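Local atomic coordinates of archaeal flagellar ATP-binding protein FlaH (Methanocaldococcus jannaschii DSM 2661, PDB entry 4WIA), a protein that probably binds ATP and magnesium and, as a probable component of the archaellum, is thought to have a regulatory role in assembling this archaeal flagellum. Residues L202-N205 with M206-S210; V172-I175 with I176-S179; L65-L68 with E69-Q73. One frame throughout, in Å; residues are numbered along the deposited sequence.

Contact 1: L202-N205 with M206-S210; sequences LKYN and MAPGS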
# COMPACT_ATOMS: atom_id res chain seq x y z
N LEU A 202 25.96 12.25 -7.39
CA LEU A 202 27.22 12.89 -7.04
C LEU A 202 27.35 13.17 -5.56
O LEU A 202 28.43 13.27 -5.07
CB LEU A 202 27.37 14.18 -7.79
CG LEU A 202 27.30 14.06 -9.30
CD1 LEU A 202 27.30 15.44 -9.94
CD2 LEU A 202 28.46 13.24 -9.81
N LYS A 203 26.24 13.21 -4.84
CA LYS A 203 26.28 13.57 -3.44
C LYS A 203 25.00 13.13 -2.83
O LYS A 203 23.96 13.20 -3.46
CB LYS A 203 26.38 15.08 -3.37
CG LYS A 203 26.33 15.73 -2.01
CD LYS A 203 26.26 17.24 -2.25
CE LYS A 203 26.17 18.05 -1.01
NZ LYS A 203 25.89 19.45 -1.40
N TYR A 204 25.05 12.67 -1.59
CA TYR A 204 23.89 12.12 -0.94
C TYR A 204 24.07 12.21 0.54
O TYR A 204 24.44 11.25 1.18
CB TYR A 204 23.71 10.63 -1.36
CG TYR A 204 22.32 10.01 -1.13
CD1 TYR A 204 21.30 10.72 -0.54
CD2 TYR A 204 22.07 8.69 -1.49
CE1 TYR A 204 20.05 10.13 -0.33
CE2 TYR A 204 20.85 8.09 -1.29
CZ TYR A 204 19.83 8.81 -0.71
OH TYR A 204 18.58 8.22 -0.53
N ASN A 205 23.83 13.38 1.11
CA ASN A 205 23.83 13.53 2.56
C ASN A 205 22.66 12.74 3.13
O ASN A 205 21.52 12.72 2.57
CB ASN A 205 23.62 14.97 2.98
CG ASN A 205 24.66 15.92 2.43
OD1 ASN A 205 25.76 15.53 2.09
ND2 ASN A 205 24.29 17.21 2.33
N MSE A 206 22.90 12.19 4.30
CA MSE A 206 21.91 11.42 5.04
C MSE A 206 21.54 10.15 4.29
O MSE A 206 20.44 9.56 4.50
CB MSE A 206 20.66 12.23 5.37
CG MSE A 206 20.86 13.72 5.62
SE MSE A 206 19.12 14.55 6.03
CE MSE A 206 18.68 15.43 4.33
N ALA A 207 22.44 9.72 3.40
CA ALA A 207 22.21 8.49 2.63
C ALA A 207 21.78 7.46 3.62
O ALA A 207 22.47 7.23 4.59
CB ALA A 207 23.48 8.06 1.92
N PRO A 208 20.60 6.91 3.45
CA PRO A 208 20.02 5.98 4.42
C PRO A 208 20.54 4.57 4.35
O PRO A 208 20.17 3.73 5.18
CB PRO A 208 18.59 5.90 3.98
CG PRO A 208 18.66 6.08 2.52
CD PRO A 208 19.72 7.10 2.29
N GLY A 209 21.41 4.30 3.40
CA GLY A 209 22.03 2.98 3.30
C GLY A 209 22.86 2.91 2.06
O GLY A 209 22.91 3.90 1.28
N SER A 210 23.48 1.76 1.86
CA SER A 210 24.31 1.54 0.71
C SER A 210 23.50 1.85 -0.54
O SER A 210 22.33 1.50 -0.61
CB SER A 210 24.77 0.10 0.71
OG SER A 210 25.80 -0.04 -0.22
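Ala207 sits over one face of the Tyr204 ring. Its CA stands 3.8 Å from the ring centroid and only 4° off the ring normal, which makes this a CH-pi contact close to the ideal perpendicular approach. The methyl group is set off from that centre: Ala207 CB comes nearest the ring at Tyr204 CD2, 3.7 Å away, on the side of the ring close to the backbone. With CG placed opposite the backbone N across the CA-CB bond (chi1 -161°), the tyrosine sends its ring forward beside the residues that follow it.

The phenol end of the same ring meets Pro208, whose pyrrolidine crosses the tyrosine side chain at about a right angle. Pro208 CD packs against Tyr204 CZ at 3.5 Å and lies 3.2 Å from Tyr204 OH. Alanine and proline thus follow the ring from its root to its hydroxyl.

The backbone reversal behind this packing is a type II beta turn from Tyr204 to Ala207, placed where the strand 194-204 ends and the loop to the strand 214-220 begins. Met206, modelled as selenomethionine, takes the third position of the turn with a positive phi. The closing bond, from Ala207 N to Tyr204 O, is weak: it is 3.4 Å long with an N-H...O angle of 134°.

Polar and aromatic partners beyond the turn fix the tyrosine further. Its OH is hydrogen-bonded to the carbonyl oxygen of Ile20, and its ring meets that of Tyr211 edge-to-face. Just before it, the strand carries a classic beta bulge, with Leu202 and Lys203 set opposite the single residue Leu183. Pro25 touches the side chains of both Tyr204 and Pro208.

Contact 2: V172-I175 with I176-S179; sequences VLTI and IRTS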
# COMPACT_ATOMS: atom_id res chain seq x y z
N VAL A 172 25.91 30.45 -10.42
CA VAL A 172 24.63 30.11 -9.80
C VAL A 172 24.50 28.60 -9.53
O VAL A 172 24.02 28.14 -8.46
CB VAL A 172 23.48 30.59 -10.71
CG1 VAL A 172 22.15 30.22 -10.10
CG2 VAL A 172 23.56 32.08 -10.96
N LEU A 173 24.93 27.82 -10.50
CA LEU A 173 24.81 26.36 -10.41
C LEU A 173 25.57 25.83 -9.19
O LEU A 173 25.04 25.03 -8.44
CB LEU A 173 25.32 25.70 -11.70
CG LEU A 173 24.48 25.95 -12.96
CD1 LEU A 173 25.22 25.54 -14.25
CD2 LEU A 173 23.13 25.29 -12.86
N THR A 174 26.81 26.29 -9.03
CA THR A 174 27.64 25.93 -7.86
C THR A 174 26.91 26.14 -6.53
O THR A 174 27.08 25.35 -5.61
CB THR A 174 28.91 26.77 -7.85
OG1 THR A 174 29.72 26.47 -9.00
CG2 THR A 174 29.71 26.52 -6.59
N ILE A 175 26.09 27.18 -6.44
CA ILE A 175 25.38 27.49 -5.19
C ILE A 175 24.30 26.49 -4.96
O ILE A 175 24.07 26.03 -3.85
CB ILE A 175 24.76 28.93 -5.22
CG1 ILE A 175 25.88 29.96 -5.20
CG2 ILE A 175 23.82 29.15 -4.04
CD1 ILE A 175 25.44 31.34 -5.65
N ILE A 176 23.58 26.18 -6.02
CA ILE A 176 22.49 25.22 -5.92
C ILE A 176 23.08 23.89 -5.49
O ILE A 176 22.53 23.20 -4.63
CB ILE A 176 21.72 25.10 -7.26
CG1 ILE A 176 21.02 26.44 -7.54
CG2 ILE A 176 20.71 23.96 -7.22
CD1 ILE A 176 20.46 26.55 -8.95
N ARG A 177 24.18 23.52 -6.12
CA ARG A 177 24.80 22.19 -5.87
C ARG A 177 25.23 22.11 -4.43
O ARG A 177 25.07 21.08 -3.80
CB ARG A 177 26.02 21.96 -6.78
CG ARG A 177 25.72 21.75 -8.25
CD ARG A 177 27.03 21.86 -9.00
NE ARG A 177 26.96 21.82 -10.47
CZ ARG A 177 27.51 22.71 -11.33
NH1 ARG A 177 27.38 22.53 -12.64
NH2 ARG A 177 28.18 23.75 -10.92
N THR A 178 25.82 23.19 -3.92
CA THR A 178 26.20 23.23 -2.51
C THR A 178 24.99 23.05 -1.58
O THR A 178 25.04 22.35 -0.58
CB THR A 178 26.97 24.53 -2.18
OG1 THR A 178 28.24 24.48 -2.86
CG2 THR A 178 27.24 24.67 -0.67
N SER A 179 23.90 23.66 -1.95
CA SER A 179 22.74 23.59 -1.13
C SER A 179 22.10 22.20 -1.21
O SER A 179 21.47 21.73 -0.29
CB SER A 179 21.81 24.70 -1.61
OG SER A 179 20.97 25.13 -0.56
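The last two turns of the helix 170-179, which packs against the central sheet of this P-loop NTPase fold, bring Leu173 and Arg177 together one turn apart. The Arg177 side chain runs back toward the start of the helix, extended from CG to NE. Its CG stands beside the backbone N (chi1 -71°), which carries the chain past the Leu173 carbonyl, with Arg177 CG 3.4 Å from Leu173 O. The guanidinium then lies with one face over Leu173 CB, which sits 3.4 Å above its plane and is displaced toward the rim; the nearest nitrogen, Arg177 NH2, is 3.5 Å from Leu173 CB. Thr174 OG1 lies in the guanidinium plane at its edge, 3.7 Å from Arg177 NH2 and not bonded to it; the hydrogen bond of that hydroxyl is with the carbonyl oxygen of Glu170.

Backbone bonds one turn apart hold the frame, among them Arg177 N to Leu173 O at 2.9 Å. Thr174 O accepts twice, from Thr178 N at 3.0 Å and from the hydroxyl Thr178 OG1 at 3.1 Å. The two donors arrive from opposite faces of the carbonyl plane, tilted from it by 32° and 25°. Thr178 OG1, placed next to its own backbone N, is thereby turned back onto the helix. A looser apolar contact joins Val172 CG1 to Ile176 CD1 at 4.2 Å, beside Val142 of the helix 142-153.

Arg177 forms salt bridges through NH2 with Glu170 and through NH1 with Glu33 of the strand 29-33. Two carboxylates would therefore share its positive charge and favour its ionised state, while the aliphatic flank of Leu173 covers a guanidinium face where hydrogen bonding is poor.

Contact 3: L65-L68 with E69-Q73; sequences LTTL and EFIKQ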
# COMPACT_ATOMS: atom_id res chain seq x y z
N LEU A 65 4.36 21.48 -18.79
CA LEU A 65 3.17 20.77 -19.13
C LEU A 65 1.94 21.34 -18.44
O LEU A 65 1.92 21.55 -17.21
CB LEU A 65 3.31 19.29 -18.75
CG LEU A 65 4.52 18.51 -19.34
CD1 LEU A 65 4.58 17.11 -18.81
CD2 LEU A 65 4.45 18.44 -20.89
N THR A 66 0.89 21.50 -19.23
CA THR A 66 -0.44 21.78 -18.70
C THR A 66 -0.89 20.54 -17.98
O THR A 66 -0.24 19.49 -18.06
CB THR A 66 -1.47 22.03 -19.81
OG1 THR A 66 -1.53 20.88 -20.66
CG2 THR A 66 -1.15 23.25 -20.62
N THR A 67 -1.99 20.67 -17.24
CA THR A 67 -2.55 19.54 -16.50
C THR A 67 -2.86 18.37 -17.47
O THR A 67 -2.51 17.24 -17.25
CB THR A 67 -3.78 19.98 -15.68
OG1 THR A 67 -3.37 21.05 -14.83
CG2 THR A 67 -4.29 18.88 -14.78
N LEU A 68 -3.49 18.69 -18.57
CA LEU A 68 -3.90 17.71 -19.55
C LEU A 68 -2.68 16.92 -20.06
O LEU A 68 -2.66 15.69 -19.99
CB LEU A 68 -4.61 18.44 -20.67
CG LEU A 68 -5.33 17.82 -21.83
CD1 LEU A 68 -4.46 17.68 -23.07
CD2 LEU A 68 -5.88 16.50 -21.36
N GLU A 69 -1.65 17.64 -20.50
CA GLU A 69 -0.42 17.04 -20.99
C GLU A 69 0.23 16.19 -19.91
O GLU A 69 0.72 15.12 -20.18
CB GLU A 69 0.56 18.11 -21.50
CG GLU A 69 0.05 18.98 -22.64
CD GLU A 69 0.98 20.20 -22.94
OE1 GLU A 69 1.35 20.34 -24.12
OE2 GLU A 69 1.36 21.02 -22.03
N PHE A 70 0.20 16.64 -18.67
CA PHE A 70 0.74 15.89 -17.55
C PHE A 70 -0.02 14.55 -17.34
O PHE A 70 0.59 13.48 -17.17
CB PHE A 70 0.73 16.72 -16.29
CG PHE A 70 1.34 16.06 -15.12
CD1 PHE A 70 2.73 15.95 -15.03
CD2 PHE A 70 0.58 15.54 -14.09
CE1 PHE A 70 3.33 15.32 -13.93
CE2 PHE A 70 1.19 14.90 -13.02
CZ PHE A 70 2.55 14.77 -12.95
N ILE A 71 -1.34 14.62 -17.35
CA ILE A 71 -2.09 13.40 -17.20
C ILE A 71 -1.74 12.40 -18.32
O ILE A 71 -1.56 11.21 -18.04
CB ILE A 71 -3.58 13.69 -17.17
CG1 ILE A 71 -3.93 14.37 -15.85
CG2 ILE A 71 -4.41 12.42 -17.34
CD1 ILE A 71 -5.22 15.15 -15.96
N LYS A 72 -1.64 12.87 -19.56
CA LYS A 72 -1.28 12.00 -20.64
C LYS A 72 0.12 11.43 -20.44
O LYS A 72 0.33 10.26 -20.73
CB LYS A 72 -1.32 12.68 -22.01
CG LYS A 72 -2.58 13.44 -22.24
CD LYS A 72 -2.95 13.46 -23.68
CE LYS A 72 -2.55 14.69 -24.45
NZ LYS A 72 -3.52 14.84 -25.57
N GLN A 73 1.06 12.29 -20.05
CA GLN A 73 2.43 11.88 -19.90
C GLN A 73 2.55 10.82 -18.78
O GLN A 73 3.14 9.77 -18.99
CB GLN A 73 3.31 13.06 -19.58
CG GLN A 73 4.60 12.67 -18.90
CD GLN A 73 5.59 12.04 -19.83
OE1 GLN A 73 5.31 11.86 -21.00
NE2 GLN A 73 6.78 11.71 -19.34
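Thr66 and Glu69 form a capping box at the start of the helix 67-76, each side chain accepting from the other residue's backbone. Thr66 OG1, the N-cap oxygen, receives Glu69 N at 3.2 Å in a nearly straight bond (N-H...O 170°). In return Thr66 N donates to Glu69 OE2 at 2.9 Å, equally straight at 171°; the carboxylate oxygen accepts with its anti lone pair, the one away from its partner oxygen. A bond from Thr66 OG1 to the same Glu69 OE2, 3.2 Å long, adds a weak direct link between the two side chains. The hydroxyl reaches this place because it stands between the backbone N and carbonyl carbon of Thr66 (chi1 58°). Replacing Glu69 by an alanine would probably leave Thr66 N without its side-chain acceptor and Thr66 OG1 freer to turn, weakening the cap.

Backbone bonds continue the helix from the cap, Phe70 N reaching Thr66 O at 2.9 Å.

Apolar contacts flank the box. Leu65 CD2 packs on Glu69 CB at 4.0 Å, and Leu65 CD1 approaches the edge of the Phe70 ring, near its plane, 4.4 Å from Phe70 CD1. One turn on, Leu68 CD1 rests on the aliphatic Lys72 CE at 3.8 Å.

The buried Phe70 ring faces the sheet, stacking with Tyr92 of the strand 90-94 and meeting Tyr60 of the strand 58-62. Ile71 touches Asn82 and Leu85 of the helix 82-87, whereas Gln73 is hydrogen-bonded to Gln45 of the helix 40-53, which follows the probable ATP-binding loop.

Overall arrangement
Along the chain the order is contact 3, contact 2, contact 1. Contacts 1 and 2, with centres about 18 Å apart, touch: Lys203 NZ lies 3.0 Å from Arg177 O, a hydrogen bond linking strand 194-204 to the end of helix 170-179. Contact 3 lies across the chain's centre from both, about 32 Å between centres from contact 1 and about 30 Å from contact 2. The nine-stranded mixed sheet relates all three: contact 3 packs by the sheet's edge strand 90-94, contact 2 against strand 29-33, and contact 1 ends strand 194-204. Contacts 1 and 2 thus share one end of a KaiC-like ATPase domain, with contact 3 at the far side.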